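Local coordinates for protein Phospholipase/Carboxylesterase (Haliangium ochraceum, PDB 4Q82) that probably hydrolyses carboxylic esters as a serine esterase of the alpha/beta-hydrolase type, at residues L53-L58 with G95-L100. Residues are numbered along the deposited sequence; the frame is centred on the assembly and turned at random.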
loop_
_atom_site.group_PDB
_atom_site.type_symbol
_atom_site.label_atom_id
_atom_site.label_comp_id
_atom_site.label_asym_id
_atom_site.label_seq_id
_atom_site.Cartn_x
_atom_site.Cartn_y
_atom_site.Cartn_z
ATOM N N LEU A 53 -3.299 -17.422 -2.632
ATOM C CA LEU A 53 -2.461 -16.499 -3.409
ATOM C C LEU A 53 -2.384 -16.967 -4.850
ATOM O O LEU A 53 -1.969 -18.106 -5.096
ATOM C CB LEU A 53 -1.065 -16.439 -2.809
ATOM C CG LEU A 53 -0.039 -15.594 -3.575
ATOM C CD1 LEU A 53 -0.465 -14.123 -3.513
ATOM C CD2 LEU A 53 1.346 -15.795 -2.961
ATOM N N SER A 54 -2.807 -16.127 -5.795
ATOM C CA SER A 54 -2.821 -16.495 -7.216
ATOM C C SER A 54 -2.116 -15.456 -8.076
ATOM O O SER A 54 -2.305 -14.253 -7.880
ATOM C CB SER A 54 -4.248 -16.657 -7.730
ATOM O OG SER A 54 -4.952 -17.606 -6.952
ATOM N N VAL A 55 -1.326 -15.921 -9.040
ATOM C CA VAL A 55 -0.645 -15.026 -9.970
ATOM C C VAL A 55 -1.618 -14.622 -11.070
ATOM O O VAL A 55 -2.386 -15.450 -11.590
ATOM C CB VAL A 55 0.628 -15.692 -10.559
ATOM C CG1 VAL A 55 0.270 -16.760 -11.595
ATOM C CG2 VAL A 55 1.580 -14.645 -11.139
ATOM N N ARG A 56 -1.619 -13.339 -11.410
ATOM C CA ARG A 56 -2.508 -12.826 -12.451
ATOM C C ARG A 56 -1.677 -12.046 -13.454
ATOM O O ARG A 56 -1.568 -10.822 -13.367
ATOM C CB ARG A 56 -3.601 -11.947 -11.856
ATOM C CG ARG A 56 -4.464 -12.649 -10.815
ATOM C CD ARG A 56 -5.427 -13.647 -11.475
ATOM N NE ARG A 56 -6.242 -14.299 -10.451
ATOM C CZ ARG A 56 -6.624 -15.573 -10.480
ATOM N NH1 ARG A 56 -6.286 -16.355 -11.497
ATOM N NH2 ARG A 56 -7.360 -16.068 -9.489
ATOM N N ALA A 57 -1.078 -12.767 -14.399
ATOM C CA ALA A 57 -0.110 -12.176 -15.317
ATOM C C ALA A 57 -0.738 -11.114 -16.211
ATOM O O ALA A 57 -1.941 -11.138 -16.493
ATOM C CB ALA A 57 0.543 -13.255 -16.171
ATOM N N LEU A 58 0.089 -10.168 -16.634
ATOM C CA LEU A 58 -0.339 -9.114 -17.533
ATOM C C LEU A 58 -1.005 -9.712 -18.771
ATOM O O LEU A 58 -0.511 -10.696 -19.328
ATOM C CB LEU A 58 0.852 -8.261 -17.931
ATOM C CG LEU A 58 0.557 -7.062 -18.821
ATOM C CD1 LEU A 58 -0.400 -6.139 -18.096
ATOM C CD2 LEU A 58 1.847 -6.352 -19.157
ATOM N N GLY A 95 5.497 -7.948 -15.680
ATOM C CA GLY A 95 4.156 -8.406 -15.339
ATOM C C GLY A 95 3.814 -9.823 -15.773
ATOM O O GLY A 95 2.689 -10.292 -15.552
ATOM N N SER A 96 4.765 -10.511 -16.407
ATOM C CA SER A 96 4.586 -11.921 -16.757
ATOM C C SER A 96 4.637 -12.794 -15.503
ATOM O O SER A 96 5.043 -12.325 -14.438
ATOM C CB SER A 96 5.663 -12.372 -17.744
ATOM O OG SER A 96 6.930 -12.391 -17.104
ATOM N N GLU A 97 4.251 -14.064 -15.613
ATOM C CA GLU A 97 4.310 -14.943 -14.428
ATOM C C GLU A 97 5.719 -15.038 -13.857
ATOM O O GLU A 97 5.913 -14.997 -12.638
ATOM C CB GLU A 97 3.820 -16.344 -14.760
ATOM C CG GLU A 97 2.332 -16.484 -14.685
ATOM C CD GLU A 97 1.886 -17.929 -14.764
ATOM O OE1 GLU A 97 2.635 -18.813 -14.293
ATOM O OE2 GLU A 97 0.781 -18.169 -15.293
ATOM N N ALA A 98 6.699 -15.183 -14.749
ATOM C CA ALA A 98 8.086 -15.294 -14.339
ATOM C C ALA A 98 8.524 -14.014 -13.632
ATOM O O ALA A 98 9.103 -14.064 -12.563
ATOM C CB ALA A 98 8.978 -15.574 -15.542
ATOM N N ALA A 99 8.218 -12.868 -14.230
ATOM C CA ALA A 99 8.646 -11.592 -13.680
ATOM C C ALA A 99 7.992 -11.320 -12.324
ATOM O O ALA A 99 8.597 -10.690 -11.437
ATOM C CB ALA A 99 8.320 -10.469 -14.661
ATOM N N LEU A 100 6.753 -11.784 -12.164
ATOM C CA LEU A 100 5.982 -11.484 -10.949
ATOM C C LEU A 100 6.606 -12.085 -9.710
ATOM O O LEU A 100 6.360 -11.603 -8.594
ATOM C CB LEU A 100 4.535 -11.967 -11.090
ATOM C CG LEU A 100 3.655 -10.892 -11.744
ATOM C CD1 LEU A 100 2.399 -11.505 -12.385
ATOM C CD2 LEU A 100 3.286 -9.822 -10.716
#
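A single backbone hydrogen bond joins the chain just past strand 53-56 to the turn that opens helix 97-100: Leu58 N donates to Gly95 O at 2.8 Å, nearly straight at the hydrogen (173°). The donor nevertheless stands 40° above the carbonyl plane. The same oxygen receives a CA-H...O contact from Ala57 CA at 3.4 Å. Gly95 has a positive phi, and a side chain there would also crowd Leu58 CB. Ser96 is the N-cap of the short helix, its OG accepting from Ala99 N at 3.2 Å while also bonding to Asp94.

Val55 carries the apolar half, its two methyls dividing the work. CG2, anti to the backbone N, meets Leu100 CD1 at 3.5 Å, tighter than usual for two carbons, and the two side chains cross obliquely. CG1, in the crowded position between the backbone N and the carbonyl carbon (chi1 74°), lies 3.7 Å from Glu97 CG. The extended glutamate chain crosses Val55 at about a right angle, and CG1 meets its carboxylate carbon CD as well. Ala57 CB faces the start of the helix, 3.8 Å from Glu97 N, and Leu100 CD1 reaches on to Ala57 CA. An alanine in place of Val55 would probably weaken the hold on the helix, since both the packing on Leu100 CD1 and that on Glu97 CG depend on its methyls.

Arg56 turns the other way, forming a salt bridge with Glu69. Strand 53-56 is an outermost strand of the mixed sheet, probably of alpha/beta-hydrolase type, and the contact joins this margin to a short helix. It runs antiparallel to strand 67-70, whose Trp68 touches Val55 and hydrogen-bonds through NE1 to Leu100 O. Gln129, just after strand 124-128, bonds Gly95 N and Ala99 O, so the short helix is tied to the sheet beyond its edge strand.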